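Local coordinates for beta-1,4-galactanase (Thielavia heterothallica, PDB 1HJS), which hydrolyses beta-1,4-galactosidic linkages in type I arabinogalactans, as a family 53 glycoside hydrolase of clan GH-A, at residues 234-248 with 284-296. Sequence-based numbering, arbitrary orientation. Where two conformers were deposited one is given.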
loop_
_atom_site.group_PDB
_atom_site.type_symbol
_atom_site.label_atom_id
_atom_site.label_comp_id
_atom_site.label_asym_id
_atom_site.label_seq_id
_atom_site.Cartn_x
_atom_site.Cartn_y
_atom_site.Cartn_z
ATOM N N ALA A 234 -6.588 -4.889 -16.413
ATOM C CA ALA A 234 -7.372 -3.750 -16.889
ATOM C C ALA A 234 -8.447 -4.134 -17.894
ATOM O O ALA A 234 -9.598 -3.715 -17.782
ATOM C CB ALA A 234 -6.449 -2.702 -17.502
ATOM N N LYS A 235 -8.087 -4.931 -18.886
ATOM C CA LYS A 235 -9.082 -5.283 -19.877
ATOM C C LYS A 235 -10.081 -6.330 -19.392
ATOM O O LYS A 235 -11.172 -6.442 -19.942
ATOM C CB LYS A 235 -8.408 -5.742 -21.161
ATOM C CG LYS A 235 -8.102 -7.194 -21.187
ATOM C CD LYS A 235 -8.480 -7.771 -22.528
ATOM C CE LYS A 235 -7.283 -7.849 -23.442
ATOM N NZ LYS A 235 -7.560 -8.663 -24.653
ATOM N N THR A 236 -9.723 -7.089 -18.359
ATOM C CA THR A 236 -10.638 -8.104 -17.844
ATOM C C THR A 236 -11.704 -7.513 -16.923
ATOM O O THR A 236 -12.887 -7.825 -17.069
ATOM C CB THR A 236 -9.905 -9.215 -17.045
ATOM O OG1 THR A 236 -8.917 -9.842 -17.869
ATOM C CG2 THR A 236 -10.899 -10.277 -16.585
ATOM N N TRP A 237 -11.290 -6.655 -15.989
ATOM C CA TRP A 237 -12.210 -6.064 -15.022
ATOM C C TRP A 237 -12.415 -4.546 -15.094
ATOM O O TRP A 237 -13.284 -4.005 -14.414
ATOM C CB TRP A 237 -11.780 -6.481 -13.615
ATOM C CG TRP A 237 -11.824 -7.967 -13.430
ATOM C CD1 TRP A 237 -12.940 -8.749 -13.344
ATOM C CD2 TRP A 237 -10.704 -8.859 -13.374
ATOM N NE1 TRP A 237 -12.587 -10.072 -13.241
ATOM C CE2 TRP A 237 -11.220 -10.168 -13.258
ATOM C CE3 TRP A 237 -9.316 -8.678 -13.411
ATOM C CZ2 TRP A 237 -10.394 -11.294 -13.180
ATOM C CZ3 TRP A 237 -8.495 -9.799 -13.334
ATOM C CH2 TRP A 237 -9.039 -11.089 -13.220
ATOM N N ASN A 238 -11.610 -3.866 -15.904
ATOM C CA ASN A 238 -11.729 -2.421 -16.109
ATOM C C ASN A 238 -11.782 -1.575 -14.829
ATOM O O ASN A 238 -12.534 -0.602 -14.755
ATOM C CB ASN A 238 -12.974 -2.136 -16.956
ATOM C CG ASN A 238 -13.061 -0.687 -17.414
ATOM O OD1 ASN A 238 -14.128 -0.077 -17.364
ATOM N ND2 ASN A 238 -11.945 -0.137 -17.876
ATOM N N LYS A 239 -10.974 -1.922 -13.829
ATOM C CA LYS A 239 -10.941 -1.159 -12.578
ATOM C C LYS A 239 -9.726 -0.241 -12.604
ATOM O O LYS A 239 -8.809 -0.454 -13.394
ATOM C CB LYS A 239 -10.816 -2.104 -11.374
ATOM C CG LYS A 239 -12.060 -2.930 -11.092
ATOM C CD LYS A 239 -13.239 -2.027 -10.767
ATOM C CE LYS A 239 -14.486 -2.828 -10.446
ATOM N NZ LYS A 239 -15.634 -1.920 -10.136
ATOM N N GLU A 240 -9.713 0.790 -11.763
ATOM C CA GLU A 240 -8.548 1.665 -11.727
ATOM C C GLU A 240 -7.433 0.810 -11.144
ATOM O O GLU A 240 -7.675 -0.024 -10.276
ATOM C CB GLU A 240 -8.795 2.892 -10.851
ATOM C CG GLU A 240 -9.823 3.853 -11.428
ATOM C CD GLU A 240 -9.690 5.255 -10.859
ATOM O OE1 GLU A 240 -9.570 5.386 -9.626
ATOM O OE2 GLU A 240 -9.706 6.224 -11.649
ATOM N N ILE A 241 -6.213 1.018 -11.624
ATOM C CA ILE A 241 -5.081 0.216 -11.183
ATOM C C ILE A 241 -3.929 1.028 -10.605
ATOM O O ILE A 241 -3.649 2.140 -11.054
ATOM C CB ILE A 241 -4.570 -0.628 -12.366
ATOM C CG1 ILE A 241 -5.631 -1.670 -12.732
ATOM C CG2 ILE A 241 -3.228 -1.266 -12.038
ATOM C CD1 ILE A 241 -5.417 -2.301 -14.082
ATOM N N ALA A 242 -3.260 0.462 -9.607
ATOM C CA ALA A 242 -2.131 1.142 -8.990
ATOM C C ALA A 242 -1.113 0.195 -8.378
ATOM O O ALA A 242 -1.451 -0.888 -7.892
ATOM C CB ALA A 242 -2.627 2.110 -7.916
ATOM N N VAL A 243 0.147 0.611 -8.423
ATOM C CA VAL A 243 1.221 -0.141 -7.798
ATOM C C VAL A 243 1.245 0.572 -6.453
ATOM O O VAL A 243 1.630 1.738 -6.372
ATOM C CB VAL A 243 2.562 0.060 -8.530
ATOM C CG1 VAL A 243 3.704 -0.501 -7.685
ATOM C CG2 VAL A 243 2.522 -0.652 -9.886
ATOM N N VAL A 244 0.806 -0.119 -5.409
ATOM C CA VAL A 244 0.720 0.486 -4.087
ATOM C C VAL A 244 1.916 0.274 -3.169
ATOM O O VAL A 244 1.955 0.807 -2.062
ATOM C CB VAL A 244 -0.577 0.029 -3.384
ATOM C CG1 VAL A 244 -1.766 0.391 -4.252
ATOM C CG2 VAL A 244 -0.557 -1.475 -3.147
ATOM N N GLU A 245 2.890 -0.499 -3.636
ATOM C CA GLU A 245 4.114 -0.750 -2.880
ATOM C C GLU A 245 5.237 -1.065 -3.856
ATOM O O GLU A 245 5.066 -1.890 -4.750
ATOM C CB GLU A 245 3.951 -1.933 -1.918
ATOM C CG GLU A 245 3.298 -1.591 -0.583
ATOM C CD GLU A 245 3.396 -2.724 0.424
ATOM O OE1 GLU A 245 4.426 -3.438 0.420
ATOM O OE2 GLU A 245 2.455 -2.893 1.230
ATOM N N THR A 246 6.370 -0.390 -3.697
ATOM C CA THR A 246 7.537 -0.637 -4.535
ATOM C C THR A 246 8.762 -0.012 -3.869
ATOM O O THR A 246 8.639 0.906 -3.049
ATOM C CB THR A 246 7.356 -0.074 -5.972
ATOM O OG1 THR A 246 8.371 -0.617 -6.832
ATOM C CG2 THR A 246 7.461 1.447 -5.979
ATOM N N ASN A 247 9.934 -0.536 -4.212
ATOM C CA ASN A 247 11.213 -0.087 -3.663
ATOM C C ASN A 247 12.295 -0.286 -4.726
ATOM O O ASN A 247 12.135 -1.096 -5.641
ATOM C CB ASN A 247 11.650 -0.971 -2.484
ATOM C CG ASN A 247 11.104 -0.534 -1.133
ATOM O OD1 ASN A 247 11.304 -1.235 -0.142
ATOM N ND2 ASN A 247 10.437 0.616 -1.077
ATOM N N TRP A 248 13.383 0.467 -4.591
ATOM C CA TRP A 248 14.568 0.305 -5.430
ATOM C C TRP A 248 15.718 0.669 -4.502
ATOM O O TRP A 248 15.698 1.712 -3.848
ATOM C CB TRP A 248 14.595 1.202 -6.665
ATOM C CG TRP A 248 15.815 0.872 -7.485
ATOM C CD1 TRP A 248 17.015 1.527 -7.471
ATOM C CD2 TRP A 248 15.991 -0.266 -8.338
ATOM N NE1 TRP A 248 17.926 0.864 -8.262
ATOM C CE2 TRP A 248 17.325 -0.239 -8.806
ATOM C CE3 TRP A 248 15.150 -1.312 -8.750
ATOM C CZ2 TRP A 248 17.841 -1.217 -9.667
ATOM C CZ3 TRP A 248 15.661 -2.286 -9.607
ATOM C CH2 TRP A 248 16.998 -2.230 -10.055
ATOM N N VAL A 284 2.613 1.979 -15.337
ATOM C CA VAL A 284 1.261 2.127 -14.814
ATOM C C VAL A 284 0.448 3.077 -15.692
ATOM O O VAL A 284 -0.702 2.793 -16.026
ATOM C CB VAL A 284 1.278 2.671 -13.369
ATOM C CG1 VAL A 284 -0.140 2.985 -12.911
ATOM C CG2 VAL A 284 1.915 1.642 -12.436
ATOM N N SER A 285 1.046 4.202 -16.069
ATOM C CA SER A 285 0.345 5.178 -16.898
ATOM C C SER A 285 -0.004 4.643 -18.283
ATOM O O SER A 285 -0.941 5.127 -18.912
ATOM C CB SER A 285 1.175 6.458 -17.041
ATOM O OG SER A 285 1.270 7.135 -15.796
ATOM N N SER A 286 0.745 3.651 -18.755
ATOM C CA SER A 286 0.497 3.077 -20.078
ATOM C C SER A 286 -0.647 2.075 -20.036
ATOM O O SER A 286 -1.072 1.558 -21.070
ATOM C CB SER A 286 1.752 2.374 -20.603
ATOM O OG SER A 286 1.935 1.125 -19.959
ATOM N N VAL A 287 -1.139 1.798 -18.835
ATOM C CA VAL A 287 -2.229 0.851 -18.649
ATOM C C VAL A 287 -3.566 1.575 -18.577
ATOM O O VAL A 287 -3.659 2.670 -18.026
ATOM C CB VAL A 287 -2.027 0.035 -17.350
ATOM C CG1 VAL A 287 -3.207 -0.915 -17.126
ATOM C CG2 VAL A 287 -0.734 -0.752 -17.439
ATOM N N SER A 288 -4.597 0.967 -19.154
ATOM C CA SER A 288 -5.926 1.558 -19.123
ATOM C C SER A 288 -6.342 1.748 -17.664
ATOM O O SER A 288 -6.428 0.789 -16.900
ATOM C CB SER A 288 -6.931 0.651 -19.841
ATOM O OG SER A 288 -8.234 1.205 -19.794
ATOM N N ARG A 289 -6.591 2.997 -17.292
ATOM C CA ARG A 289 -6.986 3.352 -15.934
ATOM C C ARG A 289 -5.882 3.129 -14.901
ATOM O O ARG A 289 -6.175 2.926 -13.719
ATOM C CB ARG A 289 -8.239 2.578 -15.513
ATOM C CG ARG A 289 -9.369 2.629 -16.530
ATOM C CD ARG A 289 -10.671 2.147 -15.918
ATOM N NE ARG A 289 -11.458 3.261 -15.406
ATOM C CZ ARG A 289 -12.542 3.136 -14.643
ATOM N NH1 ARG A 289 -12.978 1.934 -14.284
ATOM N NH2 ARG A 289 -13.202 4.219 -14.248
ATOM N N GLY A 290 -4.626 3.143 -15.346
ATOM C CA GLY A 290 -3.510 2.999 -14.419
ATOM C C GLY A 290 -3.403 4.386 -13.815
ATOM O O GLY A 290 -3.078 5.345 -14.525
ATOM N N VAL A 291 -3.662 4.512 -12.518
ATOM C CA VAL A 291 -3.663 5.834 -11.906
ATOM C C VAL A 291 -2.733 6.142 -10.741
ATOM O O VAL A 291 -2.675 7.291 -10.301
ATOM C CB VAL A 291 -5.086 6.186 -11.442
ATOM C CG1 VAL A 291 -6.037 6.146 -12.618
ATOM C CG2 VAL A 291 -5.536 5.201 -10.372
ATOM N N GLY A 292 -2.008 5.158 -10.227
ATOM C CA GLY A 292 -1.153 5.476 -9.096
ATOM C C GLY A 292 0.081 4.635 -8.840
ATOM O O GLY A 292 0.202 3.502 -9.310
ATOM N N LEU A 293 1.001 5.222 -8.084
ATOM C CA LEU A 293 2.243 4.570 -7.694
ATOM C C LEU A 293 2.598 5.056 -6.301
ATOM O O LEU A 293 2.586 6.260 -6.036
ATOM C CB LEU A 293 3.375 4.919 -8.666
ATOM C CG LEU A 293 4.746 4.284 -8.378
ATOM C CD1 LEU A 293 5.601 4.321 -9.630
ATOM C CD2 LEU A 293 5.444 5.025 -7.244
ATOM N N PHE A 294 2.901 4.120 -5.408
ATOM C CA PHE A 294 3.284 4.466 -4.044
ATOM C C PHE A 294 4.589 3.787 -3.660
ATOM O O PHE A 294 4.689 2.562 -3.712
ATOM C CB PHE A 294 2.204 4.040 -3.050
ATOM C CG PHE A 294 0.927 4.828 -3.158
ATOM C CD1 PHE A 294 0.032 4.590 -4.196
ATOM C CD2 PHE A 294 0.626 5.811 -2.220
ATOM C CE1 PHE A 294 -1.155 5.327 -4.301
ATOM C CE2 PHE A 294 -0.556 6.556 -2.312
ATOM C CZ PHE A 294 -1.448 6.311 -3.356
ATOM N N TYR A 295 5.583 4.580 -3.274
ATOM C CA TYR A 295 6.871 4.036 -2.850
ATOM C C TYR A 295 6.690 3.621 -1.392
ATOM O O TYR A 295 6.094 4.363 -0.612
ATOM C CB TYR A 295 7.966 5.101 -2.940
ATOM C CG TYR A 295 9.358 4.515 -2.856
ATOM C CD1 TYR A 295 10.022 4.087 -4.005
ATOM C CD2 TYR A 295 9.986 4.335 -1.627
ATOM C CE1 TYR A 295 11.278 3.492 -3.932
ATOM C CE2 TYR A 295 11.252 3.738 -1.541
ATOM C CZ TYR A 295 11.886 3.320 -2.698
ATOM O OH TYR A 295 13.116 2.717 -2.631
ATOM N N TRP A 296 7.202 2.458 -1.004
ATOM C CA TRP A 296 7.008 2.018 0.373
ATOM C C TRP A 296 8.071 2.435 1.384
ATOM O O TRP A 296 9.243 2.065 1.258
ATOM C CB TRP A 296 6.848 0.494 0.433
ATOM C CG TRP A 296 6.278 0.022 1.743
ATOM C CD1 TRP A 296 5.020 0.261 2.221
ATOM C CD2 TRP A 296 6.951 -0.741 2.754
ATOM N NE1 TRP A 296 4.867 -0.303 3.465
ATOM C CE2 TRP A 296 6.038 -0.925 3.817
ATOM C CE3 TRP A 296 8.238 -1.287 2.867
ATOM C CZ2 TRP A 296 6.370 -1.634 4.981
ATOM C CZ3 TRP A 296 8.570 -1.989 4.023
ATOM C CH2 TRP A 296 7.640 -2.155 5.066
HETATM O O HOH W 1 -8.429 -0.745 -16.130
#
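One face of the Tyr-295 ring is covered by Thr-246 O, centred 3.5 Å above its plane, and by Asn-247 ND2, 3.3 Å from CE2; the amide is inclined 38° to the ring. Asn-247 ND2 also donates to Trp-296 O (3.0 Å), in the amide plane, while Trp-296 N donates to Thr-246 O. With CG anti to the backbone N (chi1 -165°), Tyr-295 runs out beside 246-248, where its OH accepts from Trp-248 N at 3.0 Å; Asn-313 O is a further partner. A phenylalanine in its place would probably leave Trp-248 N and Asn-313 O without their hydroxyl mate. The indole of Trp-296 has the Glu-245 carboxylate over one face, displaced toward the rim, the two planes 20° apart and CD 3.8 Å from CD1, and Asn-247 OD1 at its edge. Val-243 O accepts from Phe-294 N and lies at the edge of the Phe-294 ring. At the other end, the methylene CG of Glu-240, whose OE1 is salt-bridged to Lys-174, sits over one face of the Arg-289 guanidinium; Asn-238 O, at its edge, accepts from NH1 at 2.6 Å. Between these ends, backbone bonds such as Ile-241 N to Arg-289 O join the strands, with a beta bulge at Val-291, the extra residue between the Ile-241/Gly-290 and Ala-242/Gly-292 pairs. On the sheet face opposite Ala-242, Val-243 CG2 presses on Val-284 CG2 (3.5 Å, tight) in the last part of helix 270-285. In Glu-245, the probable nucleophile, OE1 is hydrogen-bonded to the Tyr-214 hydroxyl and OE2 is salt-bridged to Arg-45. Strands 240-245 and 290-296, linked through helix 270-285 in a beta-alpha-beta crossover, are the neighbouring seventh and eighth of a (beta/alpha)8 TIM barrel, with the nucleophile at the C-terminal end of the seventh, as in clan GH-A.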